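Local coordinates for Blr3880 protein (Bradyrhizobium japonicum, PDB 2OOD) that probably catalyses the zinc-dependent hydrolytic deamination of guanine to xanthine and ammonia, a step of purine breakdown, at residues Thr233-Asn238 / Gln253-Val258; Phe207-Ser212 / Leu246-Asp251; Gly7-Phe12 / Ile63-Asp68; Asp35-Val40 / Lys53-His58. One frame throughout, in Å; residues are numbered along the deposited sequence.

Contact 1 (Thr233-Asn238 / Gln253-Val258); sequences THISEN and QDYLGV. With ZN (zinc ion), chain B; GUN (guanine), chain C.
Tyr255 lays its ring against the backbone of Ile235 and Ser236, where the chain leaves strand 230-234. With CG anti to the backbone N (chi1 -152°), the ring heads from the first turn of helix 255-260 toward that strand end. Ile235 CA sits over the ring centre, 4.0 Å from the Tyr255 centroid, in a CH-pi contact, and Ser236 N lies over the same face nearer the rim. Ile235 then runs past the ring in the opposite direction: CG1 packs 3.7 Å from Tyr255 CD2, and CD1 goes on to Leu256, 3.7 Å from its CD1. Ser236 adds OG alongside the Tyr255 CB. The contact has no hydrogen bond across it; Tyr255 OH bonds instead to Glu241, which also accepts from Glu237 N.

Beside this packing, His234 NE2 binds the zinc ion at 2.2 Å, while its ND1 is hydrogen-bonded to Arg206 O. His79, His81 and Asp326 also bind the metal, as does guanine through N2. Glu237 OE1 lies 2.9 Å from guanine N1. The chemistry is thus divided: packing without hydrogen bonds backs the strand end, while His234 and Glu237 are turned to metal and guanine.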
# COMPACT_ATOMS: atom_id res chain seq x y z
N THR A 233 -12.42 4.36 -21.49
CA THR A 233 -11.66 3.20 -21.97
C THR A 233 -10.29 3.04 -21.28
O THR A 233 -10.01 3.69 -20.28
CB THR A 233 -11.44 3.29 -23.51
OG1 THR A 233 -10.96 2.04 -24.00
CG2 THR A 233 -10.45 4.38 -23.85
N HIS A 234 -9.46 2.15 -21.82
CA HIS A 234 -8.12 1.91 -21.29
C HIS A 234 -7.10 2.21 -22.37
O HIS A 234 -7.37 2.03 -23.56
CB HIS A 234 -7.96 0.46 -20.85
CG HIS A 234 -8.91 0.06 -19.78
ND1 HIS A 234 -10.11 -0.57 -20.05
CD2 HIS A 234 -8.86 0.21 -18.44
CE1 HIS A 234 -10.75 -0.79 -18.92
NE2 HIS A 234 -10.02 -0.33 -17.93
N ILE A 235 -5.92 2.66 -21.96
CA ILE A 235 -4.89 3.01 -22.93
C ILE A 235 -3.47 2.82 -22.39
O ILE A 235 -3.16 3.28 -21.30
CB ILE A 235 -5.10 4.49 -23.40
CG1 ILE A 235 -4.15 4.85 -24.53
CG2 ILE A 235 -4.87 5.43 -22.23
CD1 ILE A 235 -4.38 6.24 -25.07
N SER A 236 -2.64 2.12 -23.15
CA SER A 236 -1.23 1.92 -22.78
C SER A 236 -0.94 1.45 -21.36
O SER A 236 -0.07 2.02 -20.69
CB SER A 236 -0.47 3.22 -23.02
OG SER A 236 -0.78 3.74 -24.29
N GLU A 237 -1.61 0.41 -20.89
CA GLU A 237 -1.38 -0.05 -19.52
C GLU A 237 -0.28 -1.10 -19.33
O GLU A 237 0.41 -1.08 -18.31
CB GLU A 237 -2.69 -0.58 -18.93
CG GLU A 237 -2.52 -1.40 -17.65
CD GLU A 237 -3.83 -1.97 -17.13
OE1 GLU A 237 -4.71 -2.31 -17.96
OE2 GLU A 237 -3.98 -2.10 -15.90
N ASN A 238 -0.12 -1.99 -20.30
CA ASN A 238 0.87 -3.06 -20.19
C ASN A 238 1.69 -3.16 -21.48
O ASN A 238 1.19 -2.88 -22.57
CB ASN A 238 0.12 -4.38 -19.93
CG ASN A 238 1.05 -5.57 -19.76
OD1 ASN A 238 1.54 -5.84 -18.66
ND2 ASN A 238 1.30 -6.28 -20.86
N GLN A 253 -0.32 4.14 -35.59
CA GLN A 253 1.03 4.37 -35.06
C GLN A 253 1.21 4.16 -33.56
O GLN A 253 2.19 3.53 -33.13
CB GLN A 253 1.47 5.79 -35.45
CG GLN A 253 0.94 6.20 -36.82
CD GLN A 253 1.18 5.09 -37.84
OE1 GLN A 253 2.34 4.76 -38.15
NE2 GLN A 253 0.09 4.50 -38.36
N ASP A 254 0.30 4.70 -32.76
CA ASP A 254 0.37 4.54 -31.31
C ASP A 254 -0.99 4.19 -30.72
O ASP A 254 -2.03 4.34 -31.37
CB ASP A 254 0.94 5.81 -30.65
CG ASP A 254 0.33 7.09 -31.21
OD1 ASP A 254 -0.88 7.08 -31.53
OD2 ASP A 254 1.05 8.11 -31.31
N TYR A 255 -1.00 3.72 -29.47
CA TYR A 255 -2.24 3.33 -28.82
C TYR A 255 -3.30 4.44 -28.90
O TYR A 255 -4.46 4.17 -29.22
CB TYR A 255 -1.96 2.94 -27.37
CG TYR A 255 -2.93 1.92 -26.80
CD1 TYR A 255 -2.47 0.86 -26.03
CD2 TYR A 255 -4.30 2.04 -27.00
CE1 TYR A 255 -3.35 -0.06 -25.47
CE2 TYR A 255 -5.19 1.12 -26.44
CZ TYR A 255 -4.72 0.08 -25.67
OH TYR A 255 -5.60 -0.81 -25.08
N LEU A 256 -2.91 5.67 -28.59
CA LEU A 256 -3.86 6.78 -28.65
C LEU A 256 -4.36 6.97 -30.08
O LEU A 256 -5.48 7.41 -30.31
CB LEU A 256 -3.19 8.07 -28.16
CG LEU A 256 -4.02 9.36 -28.15
CD1 LEU A 256 -5.20 9.20 -27.22
CD2 LEU A 256 -3.17 10.51 -27.70
N GLY A 257 -3.51 6.63 -31.05
CA GLY A 257 -3.88 6.78 -32.45
C GLY A 257 -5.08 5.94 -32.85
O GLY A 257 -5.86 6.34 -33.72
N VAL A 258 -5.23 4.78 -32.22
CA VAL A 258 -6.34 3.90 -32.51
C VAL A 258 -7.67 4.59 -32.20
O VAL A 258 -8.61 4.52 -32.99
CB VAL A 258 -6.26 2.61 -31.69
CG1 VAL A 258 -7.45 1.71 -32.02
CG2 VAL A 258 -4.95 1.90 -31.96
ZN ZN B . -9.65 -0.79 -15.76
N9 GUN C . -8.82 -3.29 -20.00
C8 GUN C . -8.32 -4.39 -20.61
N7 GUN C . -7.47 -5.00 -19.84
C5 GUN C . -7.37 -4.35 -18.66
C6 GUN C . -6.61 -4.54 -17.46
O6 GUN C . -5.85 -5.50 -17.32
N1 GUN C . -6.79 -3.62 -16.43
C2 GUN C . -7.65 -2.54 -16.57
N2 GUN C . -7.81 -1.65 -15.52
N3 GUN C . -8.35 -2.36 -17.68
C4 GUN C . -8.23 -3.22 -18.74
O HOH W 1 -9.10 -2.51 -13.95

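Contact 2 (Phe207-Ser212 / Leu246-Asp251); sequences FAFGAS and LVEHPD. With GUN (guanine), chain C.
His249 points the edge of its imidazole at two carbonyls of the turn 208-211. The polar part of the contact rests on NE2, whose N-H is shared between Ala208 O at 3.3 Å and Ala211 O at 3.1 Å. Both oxygens lie in the ring plane, but both bonds are weak, with the N-H bent to 146° and 123° respectively. Ala208 O also accepts from Ala211 N, 2.9 Å away, so the imidazole joins a carbonyl already used inside the turn. His249 is the first residue to leave helical geometry after helix 239-248.

Carbon contacts make up the rest. Phe209 and Glu248 meet at a slant, with ring and carboxylate planes 77° apart; Glu248 CG comes 3.8 Å from Phe209 CD1. The Glu248 chain bends at chi2, and its carboxylate has a salt bridge to Arg169. Ala208 CB lies 4.2 Å from His249 CD2, a looser carbon contact.

Just before the turn, Phe207 touches the ligand. Guanine C8 lies over the centre of one face of the Phe207 ring, and Gly210 N lies over the opposite face nearer the rim.

In the fold, the turn follows strand 199-205 and leads into helix 213-225, where Ser212 is the N-cap. The end of helix 239-248 packs against it, helix 255-260 adds Tyr255 and Val258 against Ala208, and helix 95-107 brings Leu99 to Phe207 and Leu96 to Phe209.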
# COMPACT_ATOMS: atom_id res chain seq x y z
N PHE A 207 -11.26 -1.78 -24.38
CA PHE A 207 -9.90 -1.42 -24.72
C PHE A 207 -9.54 -1.91 -26.12
O PHE A 207 -9.97 -2.99 -26.54
CB PHE A 207 -8.91 -1.95 -23.66
CG PHE A 207 -8.75 -3.44 -23.67
CD1 PHE A 207 -9.85 -4.29 -23.71
CD2 PHE A 207 -7.47 -4.00 -23.60
CE1 PHE A 207 -9.70 -5.68 -23.70
CE2 PHE A 207 -7.31 -5.40 -23.58
CZ PHE A 207 -8.42 -6.23 -23.63
N ALA A 208 -8.78 -1.10 -26.85
CA ALA A 208 -8.39 -1.39 -28.22
C ALA A 208 -8.06 -2.85 -28.46
O ALA A 208 -8.53 -3.45 -29.42
CB ALA A 208 -7.21 -0.51 -28.64
N PHE A 209 -7.25 -3.42 -27.57
CA PHE A 209 -6.87 -4.82 -27.73
C PHE A 209 -8.06 -5.77 -27.87
O PHE A 209 -7.95 -6.81 -28.51
CB PHE A 209 -6.01 -5.27 -26.56
CG PHE A 209 -5.48 -6.67 -26.70
CD1 PHE A 209 -4.62 -6.99 -27.75
CD2 PHE A 209 -5.81 -7.66 -25.78
CE1 PHE A 209 -4.10 -8.28 -27.88
CE2 PHE A 209 -5.30 -8.96 -25.90
CZ PHE A 209 -4.44 -9.27 -26.95
N GLY A 210 -9.18 -5.40 -27.27
CA GLY A 210 -10.37 -6.24 -27.34
C GLY A 210 -11.50 -5.60 -28.12
O GLY A 210 -12.67 -5.92 -27.90
N ALA A 211 -11.15 -4.70 -29.05
CA ALA A 211 -12.15 -4.00 -29.85
C ALA A 211 -11.86 -3.99 -31.35
O ALA A 211 -10.93 -3.30 -31.80
CB ALA A 211 -12.30 -2.58 -29.35
N SER A 212 -12.64 -4.74 -32.12
CA SER A 212 -12.47 -4.78 -33.56
C SER A 212 -12.79 -3.39 -34.11
O SER A 212 -13.51 -2.61 -33.47
CB SER A 212 -13.43 -5.78 -34.20
OG SER A 212 -14.68 -5.16 -34.46
N LEU A 246 -1.09 -2.79 -31.42
CA LEU A 246 -0.54 -2.34 -32.70
C LEU A 246 -0.58 -3.48 -33.70
O LEU A 246 -0.42 -3.27 -34.91
CB LEU A 246 0.88 -1.83 -32.53
CG LEU A 246 0.96 -0.46 -31.83
CD1 LEU A 246 2.41 -0.04 -31.72
CD2 LEU A 246 0.14 0.59 -32.60
N VAL A 247 -0.79 -4.69 -33.20
CA VAL A 247 -0.89 -5.85 -34.07
C VAL A 247 -2.36 -5.95 -34.51
O VAL A 247 -2.66 -6.07 -35.70
CB VAL A 247 -0.44 -7.15 -33.35
CG1 VAL A 247 -0.72 -8.37 -34.22
CG2 VAL A 247 1.05 -7.08 -33.05
N GLU A 248 -3.27 -5.89 -33.54
CA GLU A 248 -4.71 -5.96 -33.82
C GLU A 248 -5.17 -4.73 -34.63
O GLU A 248 -6.27 -4.73 -35.21
CB GLU A 248 -5.51 -5.98 -32.51
CG GLU A 248 -5.15 -7.10 -31.53
CD GLU A 248 -5.75 -8.43 -31.93
OE1 GLU A 248 -6.93 -8.45 -32.36
OE2 GLU A 248 -5.04 -9.47 -31.80
N HIS A 249 -4.34 -3.69 -34.63
CA HIS A 249 -4.63 -2.45 -35.36
C HIS A 249 -3.36 -2.02 -36.08
O HIS A 249 -2.69 -1.04 -35.69
CB HIS A 249 -5.10 -1.36 -34.39
CG HIS A 249 -6.42 -1.66 -33.76
ND1 HIS A 249 -7.61 -1.62 -34.45
CD2 HIS A 249 -6.73 -2.06 -32.50
CE1 HIS A 249 -8.60 -1.98 -33.65
NE2 HIS A 249 -8.09 -2.25 -32.46
N PRO A 250 -3.01 -2.75 -37.15
CA PRO A 250 -1.83 -2.56 -38.00
C PRO A 250 -1.75 -1.20 -38.68
O PRO A 250 -0.67 -0.75 -39.05
CB PRO A 250 -1.93 -3.71 -39.00
CG PRO A 250 -3.40 -3.86 -39.17
CD PRO A 250 -3.91 -3.76 -37.74
N ASP A 251 -2.89 -0.55 -38.83
CA ASP A 251 -2.93 0.74 -39.51
C ASP A 251 -2.82 1.95 -38.59
O ASP A 251 -3.16 3.06 -39.01
CB ASP A 251 -4.22 0.84 -40.32
CG ASP A 251 -5.46 0.61 -39.46
OD1 ASP A 251 -5.54 -0.47 -38.80
OD2 ASP A 251 -6.33 1.51 -39.43
N9 GUN C . -8.82 -3.29 -20.00
C8 GUN C . -8.32 -4.39 -20.61
N7 GUN C . -7.47 -5.00 -19.84
C5 GUN C . -7.37 -4.35 -18.66
C6 GUN C . -6.61 -4.54 -17.46
O6 GUN C . -5.85 -5.50 -17.32
N1 GUN C . -6.79 -3.62 -16.43
C2 GUN C . -7.65 -2.54 -16.57
N2 GUN C . -7.81 -1.65 -15.52
N3 GUN C . -8.35 -2.36 -17.68
C4 GUN C . -8.23 -3.22 -18.74

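Contact 3 (Gly7-Phe12 / Ile63-Asp68); sequences GIRGTF and ITHIKD
Arg9 stretches over His65, its neighbour on the adjacent parallel strand. Its CB starts 3.8 Å from His65 CD2, and CG, anti to the backbone N (chi1 176°), draws to 3.4 Å from the same atom. CD then lies over one face of the imidazole, 3.8 Å from the ring centroid and 20° off the normal, a CH-pi contact. NE passes His65 NE2 and ends in a salt bridge with Asp35, while the guanidinium makes a cation-pi contact with Tyr51. The opposite face of the His65 ring is covered by Lys67 CG.

Between the strands, the backbones pair in parallel: Thr64 N donates to Gly7 O at 2.7 Å, Arg9 N to Thr64 O at 2.9 Å, and Ile66 N to Arg9 O at 2.9 Å. On the other side of the sheet Ile8 and Ile66 lie side by side. At Gly10 the chain turns a corner, with backbone angles that call for glycine, and a water joins Thr11 N to Ile66 O.

Strand 62-67 is an outermost strand of this four-stranded sheet; strand 5-9 separates it from strand 36-41, and Ile71 of strand 70-81 packs against Ile8 and Ile66.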
# COMPACT_ATOMS: atom_id res chain seq x y z
N GLY A 7 -27.88 22.81 7.59
CA GLY A 7 -26.58 23.44 7.60
C GLY A 7 -25.54 22.61 8.33
O GLY A 7 -25.71 22.26 9.50
N ILE A 8 -24.45 22.31 7.64
CA ILE A 8 -23.39 21.51 8.23
C ILE A 8 -22.30 22.40 8.81
O ILE A 8 -21.80 23.31 8.15
CB ILE A 8 -22.76 20.54 7.20
CG1 ILE A 8 -23.78 19.46 6.82
CG2 ILE A 8 -21.53 19.88 7.78
CD1 ILE A 8 -24.94 19.96 6.01
N ARG A 9 -21.92 22.11 10.05
CA ARG A 9 -20.90 22.89 10.72
C ARG A 9 -19.71 22.04 11.15
O ARG A 9 -19.88 20.88 11.55
CB ARG A 9 -21.49 23.56 11.96
CG ARG A 9 -20.47 24.31 12.77
CD ARG A 9 -21.08 24.85 14.05
NE ARG A 9 -20.11 25.65 14.78
CZ ARG A 9 -20.43 26.47 15.78
NH1 ARG A 9 -21.69 26.58 16.16
NH2 ARG A 9 -19.49 27.17 16.39
N GLY A 10 -18.52 22.63 11.08
CA GLY A 10 -17.31 21.94 11.48
C GLY A 10 -16.10 22.45 10.72
O GLY A 10 -16.18 23.48 10.04
N THR A 11 -14.98 21.74 10.85
CA THR A 11 -13.75 22.10 10.15
C THR A 11 -13.79 21.65 8.68
O THR A 11 -13.93 20.46 8.38
CB THR A 11 -12.54 21.45 10.83
OG1 THR A 11 -12.51 21.82 12.21
CG2 THR A 11 -11.25 21.91 10.16
N PHE A 12 -13.67 22.61 7.76
CA PHE A 12 -13.72 22.34 6.33
C PHE A 12 -12.39 22.58 5.61
O PHE A 12 -11.64 23.50 5.95
CB PHE A 12 -14.78 23.22 5.68
CG PHE A 12 -16.19 22.78 5.95
CD1 PHE A 12 -16.78 21.79 5.18
CD2 PHE A 12 -16.93 23.37 6.98
CE1 PHE A 12 -18.10 21.39 5.42
CE2 PHE A 12 -18.25 22.97 7.23
CZ PHE A 12 -18.83 21.98 6.45
N ILE A 63 -28.63 23.45 12.16
CA ILE A 63 -27.22 23.15 11.99
C ILE A 63 -26.80 21.82 12.62
O ILE A 63 -27.03 21.57 13.81
CB ILE A 63 -26.30 24.29 12.57
CG1 ILE A 63 -26.33 24.28 14.10
CG2 ILE A 63 -26.77 25.65 12.05
CD1 ILE A 63 -27.73 24.61 14.71
N THR A 64 -26.20 20.96 11.80
CA THR A 64 -25.71 19.66 12.24
C THR A 64 -24.21 19.87 12.46
O THR A 64 -23.48 20.21 11.53
CB THR A 64 -25.91 18.59 11.16
OG1 THR A 64 -27.31 18.46 10.87
CG2 THR A 64 -25.35 17.25 11.63
N HIS A 65 -23.75 19.67 13.69
CA HIS A 65 -22.34 19.89 13.98
C HIS A 65 -21.49 18.62 13.96
O HIS A 65 -21.52 17.82 14.92
CB HIS A 65 -22.19 20.58 15.34
CG HIS A 65 -20.85 21.23 15.56
ND1 HIS A 65 -20.41 21.64 16.80
CD2 HIS A 65 -19.86 21.54 14.69
CE1 HIS A 65 -19.21 22.17 16.69
NE2 HIS A 65 -18.85 22.13 15.41
N ILE A 66 -20.73 18.43 12.88
CA ILE A 66 -19.83 17.28 12.75
C ILE A 66 -18.60 17.72 13.55
O ILE A 66 -17.80 18.52 13.06
CB ILE A 66 -19.36 17.04 11.30
CG1 ILE A 66 -20.54 17.11 10.32
CG2 ILE A 66 -18.69 15.67 11.20
CD1 ILE A 66 -21.45 15.95 10.38
N LYS A 67 -18.44 17.23 14.76
CA LYS A 67 -17.29 17.65 15.56
C LYS A 67 -16.02 16.81 15.36
O LYS A 67 -16.08 15.68 14.90
CB LYS A 67 -17.67 17.65 17.04
CG LYS A 67 -18.74 18.67 17.40
CD LYS A 67 -19.07 18.61 18.89
CE LYS A 67 -20.10 19.67 19.28
NZ LYS A 67 -20.29 19.76 20.76
N ASP A 68 -14.88 17.41 15.70
CA ASP A 68 -13.57 16.76 15.60
C ASP A 68 -13.26 16.00 14.32
O ASP A 68 -12.67 14.91 14.36
CB ASP A 68 -13.38 15.81 16.78
CG ASP A 68 -13.51 16.51 18.11
OD1 ASP A 68 -12.89 17.59 18.28
OD2 ASP A 68 -14.23 15.99 18.99
O HOH W 2 -15.21 19.56 12.74

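Contact 4 (Asp35-Val40 / Lys53-His58); sequences DGLMVV and KIAAAH
The imidazole of His58 takes Val39 CG2 over one face, 3.9 Å from the ring centroid and 16° off the normal, a CH-pi contact; Ile54 O lies at its edge, in the ring plane. The methyl stands toward the rim, nearest His58 CD2, and Val39 CG1 reaches the ND1 side.

Aliphatic groups carry the rest. Val39 CG2 also meets Ile54 CG2 at 3.8 Å, so a single methyl is lodged between the helix and the residue that follows it. Two residues earlier on the strand, Leu37 CG is anti to the backbone N (chi1 175°), and the side chain runs out toward the helix. There its CD2 packs 3.6 Å from Ile54 CG2, 3.5 Å from Ala55 N and 4.0 Å from Ala55 CB. Nothing across this contact is hydrogen-bonded. Met38, a selenomethionine, points away from the helix and touches Phe48 and Phe398.

Strand 36-40 and helix 53-57 pass 8.0 Å apart at their axes, with their N-to-C directions 39° apart. Alternate strand residues thus meet one side of a short helix packed on one face of a sheet, in the small beta domain that amidohydrolases of this family carry beside the TIM barrel.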
# COMPACT_ATOMS: atom_id res chain seq x y z
N ASP A 35 -13.81 26.65 11.63
CA ASP A 35 -15.19 26.56 12.09
C ASP A 35 -16.11 27.20 11.06
O ASP A 35 -16.43 28.38 11.14
CB ASP A 35 -15.35 27.26 13.45
CG ASP A 35 -16.79 27.27 13.94
OD1 ASP A 35 -17.47 26.22 13.83
OD2 ASP A 35 -17.25 28.31 14.45
N GLY A 36 -16.54 26.41 10.07
CA GLY A 36 -17.39 26.96 9.03
C GLY A 36 -18.77 26.34 8.99
O GLY A 36 -19.05 25.37 9.68
N LEU A 37 -19.62 26.92 8.15
CA LEU A 37 -20.99 26.45 8.01
C LEU A 37 -21.38 26.36 6.55
O LEU A 37 -21.17 27.30 5.77
CB LEU A 37 -21.95 27.38 8.76
CG LEU A 37 -23.45 27.11 8.63
CD1 LEU A 37 -23.78 25.76 9.23
CD2 LEU A 37 -24.23 28.21 9.32
N MSE A 38 -21.95 25.23 6.17
CA MSE A 38 -22.39 25.02 4.81
C MSE A 38 -23.90 24.84 4.84
O MSE A 38 -24.42 23.98 5.55
CB MSE A 38 -21.71 23.77 4.24
CG MSE A 38 -22.05 23.46 2.79
SE MSE A 38 -21.00 21.90 2.15
CE MSE A 38 -22.30 20.44 2.49
N VAL A 39 -24.60 25.68 4.09
CA VAL A 39 -26.06 25.64 4.03
C VAL A 39 -26.50 24.94 2.75
O VAL A 39 -26.35 25.48 1.66
CB VAL A 39 -26.64 27.08 4.07
CG1 VAL A 39 -28.14 27.04 3.89
CG2 VAL A 39 -26.27 27.75 5.38
N VAL A 40 -27.04 23.74 2.90
CA VAL A 40 -27.48 22.95 1.75
C VAL A 40 -29.01 22.87 1.69
O VAL A 40 -29.65 22.51 2.68
CB VAL A 40 -26.93 21.51 1.83
CG1 VAL A 40 -27.06 20.83 0.48
CG2 VAL A 40 -25.51 21.52 2.30
N LYS A 53 -20.53 34.49 10.24
CA LYS A 53 -21.07 35.15 9.06
C LYS A 53 -22.20 34.38 8.37
O LYS A 53 -23.18 34.98 7.90
CB LYS A 53 -19.95 35.44 8.05
CG LYS A 53 -20.44 36.05 6.74
CD LYS A 53 -19.26 36.29 5.79
CE LYS A 53 -19.71 36.97 4.48
NZ LYS A 53 -20.76 36.19 3.72
N ILE A 54 -22.06 33.06 8.29
CA ILE A 54 -23.08 32.26 7.63
C ILE A 54 -24.28 32.01 8.53
O ILE A 54 -25.43 32.11 8.09
CB ILE A 54 -22.49 30.92 7.14
CG1 ILE A 54 -21.29 31.20 6.25
CG2 ILE A 54 -23.53 30.14 6.35
CD1 ILE A 54 -21.64 32.01 5.03
N ALA A 55 -24.01 31.68 9.79
CA ALA A 55 -25.09 31.41 10.75
C ALA A 55 -26.00 32.63 10.82
O ALA A 55 -27.23 32.49 10.87
CB ALA A 55 -24.50 31.10 12.13
N ALA A 56 -25.39 33.81 10.81
CA ALA A 56 -26.10 35.09 10.87
C ALA A 56 -26.96 35.35 9.63
O ALA A 56 -28.09 35.82 9.74
CB ALA A 56 -25.11 36.23 11.05
N ALA A 57 -26.43 35.05 8.45
CA ALA A 57 -27.20 35.28 7.23
C ALA A 57 -28.32 34.26 7.07
O ALA A 57 -29.18 34.40 6.20
CB ALA A 57 -26.28 35.24 6.03
N HIS A 58 -28.30 33.22 7.90
CA HIS A 58 -29.30 32.15 7.84
C HIS A 58 -29.87 31.86 9.21
O HIS A 58 -29.69 30.77 9.76
CB HIS A 58 -28.66 30.90 7.25
CG HIS A 58 -28.16 31.09 5.86
ND1 HIS A 58 -28.96 30.93 4.75
CD2 HIS A 58 -26.96 31.52 5.40
CE1 HIS A 58 -28.27 31.25 3.67
NE2 HIS A 58 -27.05 31.61 4.03

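The four contacts fall into two groups on opposite sides of the chain's centre. Contacts 3 and 4 come first in sequence, their centres about 10 Å apart; the segments of contact 4 lie between those of contact 3, and the two contacts share one sheet, in which strands 5-9 and 36-41 are neighbours. Contacts 1 and 2 follow, centres about 9 Å apart, with segments that alternate along the chain in the order 207-212, 233-238, 246-251, 253-258; both touch guanine. Between the groups, centres are about 45 to 54 Å apart. The protein thus keeps its zinc and guanine site in the barrel, far from the small beta domain.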